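Local coordinates for protein pectate lyase 47 (Bacillus sp. TS-47, PDB 1VBL) that cleaves pectate (polygalacturonate) by eliminative chain scission, as a thermostable, calcium-binding lyase of polysaccharide lyase family 1, at residues A92-Y97 and G218-R223; A167-F172 and F225-G230. One frame throughout, in Å; residues are numbered along the deposited sequence.

In the fold
Residues enter the two contacts alternately along the chain: 92-97, 167-172, 218-223, then 225-230. Polysaccharide lyases of family 1 are built as a right-handed parallel beta-helix, and both contacts lie among the loops and small elements beside its coils, their centres about 16 Å apart. Contact 1 sits farther out, about 27 Å from the centre of the chain, where helix 90-97 meets the hairpin of strands 219-220 and 223-224. Contact 2, buried and about 13 Å from that centre, brings two loops together beside the calcium ion. They also touch: Tyr220 packs on Phe225, whose N probably hydrogen-bonds Gly218 O, so the peripheral helix is joined through the hairpin to the loop that carries a calcium ligand.

Contact 1. Residues A92-Y97 and G218-R223; sequences AYLREY and GTYFGR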
ATOM      1  N   ALA A  92       0.153 -20.130  24.692  1.00 22.82           N
ATOM      2  CA  ALA A  92      -1.026 -19.975  25.536  1.00 21.89           C
ATOM      3  C   ALA A  92      -2.138 -19.292  24.750  1.00 21.28           C
ATOM      4  O   ALA A  92      -3.317 -19.603  24.923  1.00 21.29           O
ATOM      5  CB  ALA A  92      -0.679 -19.158  26.777  1.00 21.02           C
ATOM      6  N   TYR A  93      -1.760 -18.360  23.882  1.00 19.70           N
ATOM      7  CA  TYR A  93      -2.737 -17.647  23.072  1.00 19.86           C
ATOM      8  C   TYR A  93      -3.366 -18.623  22.086  1.00 19.22           C
ATOM      9  O   TYR A  93      -4.573 -18.593  21.849  1.00 17.69           O
ATOM     10  CB  TYR A  93      -2.061 -16.491  22.327  1.00 18.21           C
ATOM     11  CG  TYR A  93      -3.019 -15.601  21.568  1.00 18.38           C
ATOM     12  CD1 TYR A  93      -3.438 -15.932  20.279  1.00 17.51           C
ATOM     13  CD2 TYR A  93      -3.512 -14.426  22.140  1.00 17.95           C
ATOM     14  CE1 TYR A  93      -4.321 -15.117  19.577  1.00 17.68           C
ATOM     15  CE2 TYR A  93      -4.396 -13.605  21.448  1.00 18.37           C
ATOM     16  CZ  TYR A  93      -4.797 -13.958  20.167  1.00 19.44           C
ATOM     17  OH  TYR A  93      -5.680 -13.156  19.481  1.00 19.83           O
ATOM     18  N   LEU A  94      -2.537 -19.491  21.515  1.00 19.27           N
ATOM     19  CA  LEU A  94      -3.014 -20.491  20.567  1.00 21.12           C
ATOM     20  C   LEU A  94      -3.986 -21.457  21.239  1.00 21.38           C
ATOM     21  O   LEU A  94      -5.040 -21.776  20.684  1.00 20.97           O
ATOM     22  CB  LEU A  94      -1.833 -21.271  19.988  1.00 22.39           C
ATOM     23  CG  LEU A  94      -1.319 -20.854  18.606  1.00 25.74           C
ATOM     24  CD1 LEU A  94      -1.268 -19.349  18.483  1.00 25.93           C
ATOM     25  CD2 LEU A  94       0.054 -21.475  18.382  1.00 24.33           C
ATOM     26  N   ARG A  95      -3.631 -21.917  22.435  1.00 20.63           N
ATOM     27  CA  ARG A  95      -4.479 -22.851  23.171  1.00 22.07           C
ATOM     28  C   ARG A  95      -5.795 -22.214  23.602  1.00 21.22           C
ATOM     29  O   ARG A  95      -6.847 -22.850  23.576  1.00 22.50           O
ATOM     30  CB  ARG A  95      -3.751 -23.377  24.415  1.00 23.27           C
ATOM     31  CG  ARG A  95      -2.595 -24.323  24.127  1.00 26.92           C
ATOM     32  CD  ARG A  95      -2.194 -25.089  25.387  1.00 30.27           C
ATOM     33  NE  ARG A  95      -1.627 -24.223  26.417  1.00 31.39           N
ATOM     34  CZ  ARG A  95      -0.383 -23.753  26.399  1.00 34.26           C
ATOM     35  NH1 ARG A  95       0.435 -24.067  25.403  1.00 34.32           N
ATOM     36  NH2 ARG A  95       0.040 -22.961  27.375  1.00 33.25           N
ATOM     37  N   GLU A  96      -5.729 -20.950  23.994  1.00 19.98           N
ATOM     38  CA  GLU A  96      -6.903 -20.228  24.463  1.00 20.50           C
ATOM     39  C   GLU A  96      -7.927 -19.856  23.392  1.00 20.60           C
ATOM     40  O   GLU A  96      -9.132 -20.011  23.603  1.00 18.69           O
ATOM     41  CB  GLU A  96      -6.463 -18.950  25.185  1.00 22.30           C
ATOM     42  CG  GLU A  96      -7.600 -18.122  25.780  1.00 24.28           C
ATOM     43  CD  GLU A  96      -8.173 -18.731  27.049  1.00 26.61           C
ATOM     44  OE1 GLU A  96      -9.132 -18.158  27.614  1.00 27.48           O
ATOM     45  OE2 GLU A  96      -7.659 -19.778  27.490  1.00 28.45           O
ATOM     46  N   TYR A  97      -7.453 -19.390  22.242  1.00 18.74           N
ATOM     47  CA  TYR A  97      -8.360 -18.930  21.198  1.00 18.70           C
ATOM     48  C   TYR A  97      -8.568 -19.780  19.949  1.00 17.83           C
ATOM     49  O   TYR A  97      -9.236 -19.339  19.012  1.00 17.92           O
ATOM     50  CB  TYR A  97      -7.953 -17.510  20.799  1.00 16.57           C
ATOM     51  CG  TYR A  97      -7.934 -16.568  21.982  1.00 17.60           C
ATOM     52  CD1 TYR A  97      -9.115 -16.235  22.649  1.00 16.63           C
ATOM     53  CD2 TYR A  97      -6.734 -16.039  22.461  1.00 16.43           C
ATOM     54  CE1 TYR A  97      -9.103 -15.399  23.764  1.00 16.68           C
ATOM     55  CE2 TYR A  97      -6.710 -15.200  23.577  1.00 15.83           C
ATOM     56  CZ  TYR A  97      -7.897 -14.884  24.222  1.00 15.93           C
ATOM     57  OH  TYR A  97      -7.890 -14.048  25.318  1.00 15.54           O
ATOM     58  N   GLY A 218       4.142 -19.622   8.044  1.00 25.39           N
ATOM     59  CA  GLY A 218       3.460 -20.732   8.680  1.00 26.55           C
ATOM     60  C   GLY A 218       1.949 -20.637   8.720  1.00 26.82           C
ATOM     61  O   GLY A 218       1.338 -19.763   8.101  1.00 24.39           O
ATOM     62  N   THR A 219       1.344 -21.553   9.466  1.00 26.38           N
ATOM     63  CA  THR A 219      -0.100 -21.613   9.600  1.00 27.82           C
ATOM     64  C   THR A 219      -0.490 -21.931  11.040  1.00 26.66           C
ATOM     65  O   THR A 219       0.165 -22.733  11.708  1.00 25.21           O
ATOM     66  CB  THR A 219      -0.687 -22.700   8.674  1.00 30.12           C
ATOM     67  OG1 THR A 219      -0.412 -22.362   7.308  1.00 33.85           O
ATOM     68  CG2 THR A 219      -2.190 -22.823   8.868  1.00 31.93           C
ATOM     69  N   TYR A 220      -1.546 -21.280  11.511  1.00 25.16           N
ATOM     70  CA  TYR A 220      -2.063 -21.499  12.856  1.00 24.91           C
ATOM     71  C   TYR A 220      -3.579 -21.450  12.781  1.00 25.31           C
ATOM     72  O   TYR A 220      -4.144 -20.640  12.043  1.00 23.84           O
ATOM     73  CB  TYR A 220      -1.555 -20.430  13.829  1.00 24.53           C
ATOM     74  CG  TYR A 220      -0.064 -20.488  14.062  1.00 24.97           C
ATOM     75  CD1 TYR A 220       0.799 -19.616  13.399  1.00 23.43           C
ATOM     76  CD2 TYR A 220       0.489 -21.442  14.918  1.00 23.71           C
ATOM     77  CE1 TYR A 220       2.178 -19.693  13.584  1.00 24.99           C
ATOM     78  CE2 TYR A 220       1.863 -21.529  15.108  1.00 24.01           C
ATOM     79  CZ  TYR A 220       2.703 -20.652  14.439  1.00 25.76           C
ATOM     80  OH  TYR A 220       4.063 -20.730  14.629  1.00 26.75           O
ATOM     81  N   PHE A 221      -4.237 -22.320  13.542  1.00 24.85           N
ATOM     82  CA  PHE A 221      -5.694 -22.379  13.537  1.00 24.59           C
ATOM     83  C   PHE A 221      -6.165 -22.762  12.139  1.00 25.23           C
ATOM     84  O   PHE A 221      -7.299 -22.479  11.755  1.00 26.31           O
ATOM     85  CB  PHE A 221      -6.293 -21.024  13.922  1.00 23.26           C
ATOM     86  CG  PHE A 221      -6.023 -20.613  15.344  1.00 21.49           C
ATOM     87  CD1 PHE A 221      -6.386 -19.347  15.787  1.00 20.71           C
ATOM     88  CD2 PHE A 221      -5.423 -21.492  16.244  1.00 20.58           C
ATOM     89  CE1 PHE A 221      -6.158 -18.956  17.104  1.00 21.03           C
ATOM     90  CE2 PHE A 221      -5.189 -21.113  17.564  1.00 19.89           C
ATOM     91  CZ  PHE A 221      -5.559 -19.841  17.995  1.00 20.28           C
ATOM     92  N   GLY A 222      -5.283 -23.401  11.378  1.00 25.90           N
ATOM     93  CA  GLY A 222      -5.632 -23.811  10.031  1.00 26.83           C
ATOM     94  C   GLY A 222      -5.756 -22.651   9.059  1.00 27.92           C
ATOM     95  O   GLY A 222      -6.349 -22.798   7.990  1.00 28.09           O
ATOM     96  N   ARG A 223      -5.206 -21.497   9.433  1.00 27.41           N
ATOM     97  CA  ARG A 223      -5.249 -20.309   8.585  1.00 26.70           C
ATOM     98  C   ARG A 223      -3.841 -19.745   8.408  1.00 25.60           C
ATOM     99  O   ARG A 223      -3.003 -19.847   9.303  1.00 25.19           O
ATOM    100  CB  ARG A 223      -6.143 -19.229   9.210  1.00 27.58           C
ATOM    101  CG  ARG A 223      -7.546 -19.685   9.587  1.00 29.33           C
ATOM    102  CD  ARG A 223      -8.263 -20.302   8.404  1.00 31.46           C
ATOM    103  NE  ARG A 223      -8.334 -19.389   7.270  1.00 31.87           N
ATOM    104  CZ  ARG A 223      -8.172 -19.768   6.006  1.00 33.36           C
ATOM    105  NH1 ARG A 223      -7.928 -21.041   5.723  1.00 32.48           N
ATOM    106  NH2 ARG A 223      -8.251 -18.877   5.027  1.00 31.48           N
TER
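Leu94, on the last turn of helix 90-97, faces Phe221 in the type I' turn Tyr220-Arg223 of a two-stranded hairpin, with their CA atoms 7.8 Å apart. The backbones stay separate, and side chains reaching out of the turn bridge the interval. Phe221 occupies the second position of the turn, where its phi is positive (62°), and chi1 of -67° directs its CG out of the turn toward the helix. The rim of its ring meets carbonyl oxygens there: CE2 lies 3.2 Å from Leu94 O, near the ring plane, and Tyr93 O is also at the edge. Phe221 CZ comes 3.6 Å from Tyr97 C at the end of the helix. The same ring touches the leucine side chain, with Leu94 CG 4.0 Å from Phe221 CE2. Leu94 then reaches across to the other aromatic of the turn, its CD2 methyl 3.5 Å from Tyr220 CD2 and also against CE2 of that ring.

Neighbouring aromatics extend this packing: Trp175 meets Phe221 edge-to-face, and Phe90 and Phe225 do the same with Tyr220. On the helix, the hydroxyls of Tyr93 and Tyr97 are hydrogen-bonded to Glu112 OE1 and to the backbone oxygen of Glu108.

An alanine in place of Phe221 would probably open a gap beside the end of helix 90-97 and leave Leu94 with Tyr220 as its main partner on the hairpin.

The union is thus chiefly apolar and depends on fit. Its polar elements are backbone oxygens of the helix, Leu94 O the nearest to the weakly positive C-H rim of Phe221, probably a mildly favourable electrostatic match.

Contact 2. Residues A167-F172 and F225-G230; sequences APLDYF and FQQHDG. With CA (calcium ion), chain B.
Asp170 and Gln227 join two loops of the parallel beta-helix, one following strand 164-166, the other leading into strand 232-235. Two hydrogen bonds link the pair. Asp170 N gives a fairly straight bond (160°) to a lone pair of Gln227 O at 2.8 Å. In return the extended Gln227 side chain sends NE2 to Asp170 O, 3.1 Å away, from above the carbonyl plane. Asp170 also forms an Asx turn, OD1 accepting from Phe172 N at 2.9 Å, while its OD2 takes Glu188 N; its carboxylate is thereby fixed in rotation. Nearby, His228 ND1 is hydrogen-bonded to Asp214 OD1.

Apolar packing adds to these bonds. Ala167 CB sits 3.5 Å from His228 CD2 on the imidazole, and Leu169 CG lies 4.0 Å from Gln227 CB. The CD1 methyl of Leu169 also approaches His228 NE2, but doubtfully close.

Water fills two further links. One molecule joins His228 NE2 to Ala167 O; another donates to Pro168 O and accepts from Asp229 N, which probably helps to hold the backbone of this calcium ligand. Asp190 and Asp233 share the ion with Asp229, whose OD2 lies 2.6 Å from the calcium.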
ATOM      1  N   ALA A 167       8.036  -5.128   3.347  1.00 13.31           N
ATOM      2  CA  ALA A 167       6.853  -5.062   4.200  1.00 13.16           C
ATOM      3  C   ALA A 167       7.145  -5.429   5.648  1.00 14.14           C
ATOM      4  O   ALA A 167       7.813  -6.425   5.930  1.00 13.88           O
ATOM      5  CB  ALA A 167       5.757  -5.964   3.646  1.00 13.31           C
ATOM      6  N   PRO A 168       6.640  -4.621   6.591  1.00 12.70           N
ATOM      7  CA  PRO A 168       6.849  -4.871   8.017  1.00 14.22           C
ATOM      8  C   PRO A 168       6.090  -6.104   8.492  1.00 14.83           C
ATOM      9  O   PRO A 168       5.011  -6.418   7.993  1.00 13.92           O
ATOM     10  CB  PRO A 168       6.339  -3.588   8.667  1.00 13.83           C
ATOM     11  CG  PRO A 168       5.237  -3.173   7.747  1.00 12.29           C
ATOM     12  CD  PRO A 168       5.856  -3.389   6.384  1.00 13.74           C
ATOM     13  N   LEU A 169       6.673  -6.799   9.458  1.00 15.39           N
ATOM     14  CA  LEU A 169       6.068  -7.993  10.026  1.00 16.60           C
ATOM     15  C   LEU A 169       5.444  -7.632  11.370  1.00 16.39           C
ATOM     16  O   LEU A 169       6.095  -7.018  12.217  1.00 16.91           O
ATOM     17  CB  LEU A 169       7.141  -9.064  10.231  1.00 20.30           C
ATOM     18  CG  LEU A 169       6.989 -10.452   9.605  1.00 24.29           C
ATOM     19  CD1 LEU A 169       6.633 -10.347   8.137  1.00 23.58           C
ATOM     20  CD2 LEU A 169       8.293 -11.210   9.784  1.00 25.78           C
ATOM     21  N   ASP A 170       4.179  -7.998  11.552  1.00 15.15           N
ATOM     22  CA  ASP A 170       3.466  -7.747  12.802  1.00 14.67           C
ATOM     23  C   ASP A 170       3.702  -9.003  13.648  1.00 14.28           C
ATOM     24  O   ASP A 170       3.195 -10.074  13.318  1.00 11.67           O
ATOM     25  CB  ASP A 170       1.967  -7.583  12.530  1.00 15.76           C
ATOM     26  CG  ASP A 170       1.190  -7.134  13.759  1.00 17.10           C
ATOM     27  OD1 ASP A 170       1.589  -7.494  14.889  1.00 13.81           O
ATOM     28  OD2 ASP A 170       0.170  -6.431  13.591  1.00 15.31           O
ATOM     29  N   TYR A 171       4.469  -8.872  14.726  1.00 12.84           N
ATOM     30  CA  TYR A 171       4.775 -10.020  15.587  1.00 14.73           C
ATOM     31  C   TYR A 171       3.602 -10.503  16.429  1.00 14.97           C
ATOM     32  O   TYR A 171       3.643 -11.602  16.996  1.00 15.54           O
ATOM     33  CB  TYR A 171       5.932  -9.695  16.535  1.00 14.10           C
ATOM     34  CG  TYR A 171       7.271  -9.454  15.874  1.00 18.68           C
ATOM     35  CD1 TYR A 171       7.637 -10.137  14.715  1.00 21.87           C
ATOM     36  CD2 TYR A 171       8.201  -8.592  16.448  1.00 19.79           C
ATOM     37  CE1 TYR A 171       8.902  -9.970  14.149  1.00 24.81           C
ATOM     38  CE2 TYR A 171       9.467  -8.420  15.894  1.00 23.51           C
ATOM     39  CZ  TYR A 171       9.811  -9.111  14.747  1.00 23.98           C
ATOM     40  OH  TYR A 171      11.064  -8.953  14.209  1.00 27.15           O
ATOM     41  N   PHE A 172       2.558  -9.689  16.520  1.00 14.21           N
ATOM     42  CA  PHE A 172       1.402 -10.052  17.327  1.00 14.20           C
ATOM     43  C   PHE A 172       0.093  -9.835  16.586  1.00 14.95           C
ATOM     44  O   PHE A 172      -0.733  -9.018  16.987  1.00 14.54           O
ATOM     45  CB  PHE A 172       1.429  -9.247  18.625  1.00 14.40           C
ATOM     46  CG  PHE A 172       2.739  -9.344  19.351  1.00 13.61           C
ATOM     47  CD1 PHE A 172       3.054 -10.478  20.096  1.00 13.00           C
ATOM     48  CD2 PHE A 172       3.691  -8.337  19.225  1.00 13.57           C
ATOM     49  CE1 PHE A 172       4.303 -10.611  20.702  1.00 13.90           C
ATOM     50  CE2 PHE A 172       4.943  -8.461  19.826  1.00 13.78           C
ATOM     51  CZ  PHE A 172       5.249  -9.602  20.564  1.00 14.40           C
ATOM     52  N   PHE A 225      -0.738 -17.552   8.661  1.00 18.55           N
ATOM     53  CA  PHE A 225      -0.346 -16.591   9.686  1.00 17.70           C
ATOM     54  C   PHE A 225       0.041 -15.280   9.005  1.00 18.08           C
ATOM     55  O   PHE A 225       1.218 -15.012   8.759  1.00 17.33           O
ATOM     56  CB  PHE A 225       0.827 -17.154  10.491  1.00 16.09           C
ATOM     57  CG  PHE A 225       1.023 -16.492  11.821  1.00 15.41           C
ATOM     58  CD1 PHE A 225      -0.049 -16.331  12.698  1.00 14.80           C
ATOM     59  CD2 PHE A 225       2.280 -16.047  12.210  1.00 14.21           C
ATOM     60  CE1 PHE A 225       0.132 -15.733  13.945  1.00 14.08           C
ATOM     61  CE2 PHE A 225       2.470 -15.448  13.452  1.00 14.34           C
ATOM     62  CZ  PHE A 225       1.391 -15.292  14.321  1.00 14.56           C
ATOM     63  N   GLN A 226      -0.973 -14.475   8.706  1.00 18.22           N
ATOM     64  CA  GLN A 226      -0.794 -13.198   8.024  1.00 18.77           C
ATOM     65  C   GLN A 226      -0.202 -12.100   8.904  1.00 16.75           C
ATOM     66  O   GLN A 226      -0.919 -11.372   9.592  1.00 16.86           O
ATOM     67  CB  GLN A 226      -2.138 -12.762   7.425  1.00 20.85           C
ATOM     68  CG  GLN A 226      -2.670 -13.781   6.422  1.00 27.56           C
ATOM     69  CD  GLN A 226      -4.047 -13.455   5.872  1.00 31.05           C
ATOM     70  OE1 GLN A 226      -4.542 -14.151   4.984  1.00 35.26           O
ATOM     71  NE2 GLN A 226      -4.675 -12.404   6.393  1.00 33.18           N
ATOM     72  N   GLN A 227       1.121 -11.991   8.864  1.00 14.41           N
ATOM     73  CA  GLN A 227       1.839 -10.996   9.646  1.00 13.74           C
ATOM     74  C   GLN A 227       2.055  -9.696   8.876  1.00 13.53           C
ATOM     75  O   GLN A 227       2.601  -8.728   9.412  1.00 13.77           O
ATOM     76  CB  GLN A 227       3.182 -11.568  10.098  1.00 14.50           C
ATOM     77  CG  GLN A 227       3.046 -12.676  11.132  1.00 15.18           C
ATOM     78  CD  GLN A 227       4.391 -13.158  11.634  1.00 17.88           C
ATOM     79  OE1 GLN A 227       5.031 -14.011  11.018  1.00 17.73           O
ATOM     80  NE2 GLN A 227       4.834 -12.599  12.751  1.00 17.51           N
ATOM     81  N   HIS A 228       1.637  -9.681   7.613  1.00 11.08           N
ATOM     82  CA  HIS A 228       1.760  -8.484   6.787  1.00 12.47           C
ATOM     83  C   HIS A 228       0.386  -7.858   6.642  1.00 13.05           C
ATOM     84  O   HIS A 228      -0.631  -8.507   6.883  1.00 13.59           O
ATOM     85  CB  HIS A 228       2.238  -8.815   5.367  1.00 11.71           C
ATOM     86  CG  HIS A 228       3.616  -9.387   5.297  1.00 10.30           C
ATOM     87  ND1 HIS A 228       3.858 -10.695   4.942  1.00 11.62           N
ATOM     88  CD2 HIS A 228       4.827  -8.819   5.498  1.00 11.91           C
ATOM     89  CE1 HIS A 228       5.163 -10.909   4.927  1.00 11.41           C
ATOM     90  NE2 HIS A 228       5.772  -9.788   5.261  1.00 13.38           N
ATOM     91  N   ASP A 229       0.354  -6.591   6.258  1.00 12.37           N
ATOM     92  CA  ASP A 229      -0.916  -5.955   5.995  1.00 12.99           C
ATOM     93  C   ASP A 229      -0.764  -5.269   4.644  1.00 13.57           C
ATOM     94  O   ASP A 229      -0.391  -5.920   3.671  1.00 14.34           O
ATOM     95  CB  ASP A 229      -1.314  -4.966   7.086  1.00 13.76           C
ATOM     96  CG  ASP A 229      -2.803  -4.646   7.043  1.00 18.01           C
ATOM     97  OD1 ASP A 229      -3.609  -5.569   6.800  1.00 14.04           O
ATOM     98  OD2 ASP A 229      -3.176  -3.484   7.255  1.00 17.87           O
ATOM     99  N   GLY A 230      -1.017  -3.969   4.569  1.00 13.21           N
ATOM    100  CA  GLY A 230      -0.904  -3.305   3.281  1.00 13.86           C
ATOM    101  C   GLY A 230       0.490  -2.857   2.878  1.00 13.41           C
ATOM    102  O   GLY A 230       1.383  -2.700   3.713  1.00 13.56           O
TER
HETATM  103 CA    CA B 417      -3.445  -0.993   6.617  1.00 25.80          CA
HETATM  104  O   HOH W   1       8.333  -9.011   4.902  1.00 13.83           O
HETATM  105  O   HOH W   2       3.073  -5.456   6.065  1.00 20.95           O
HETATM  106  O   HOH W   3      -2.843  -1.366   8.902  1.00 24.75           O
HETATM  107  O   HOH W   4      -4.567   1.369   6.736  1.00 23.80           O
HETATM  108  O   HOH W   5      -5.750  -1.929   6.976  1.00 24.97           O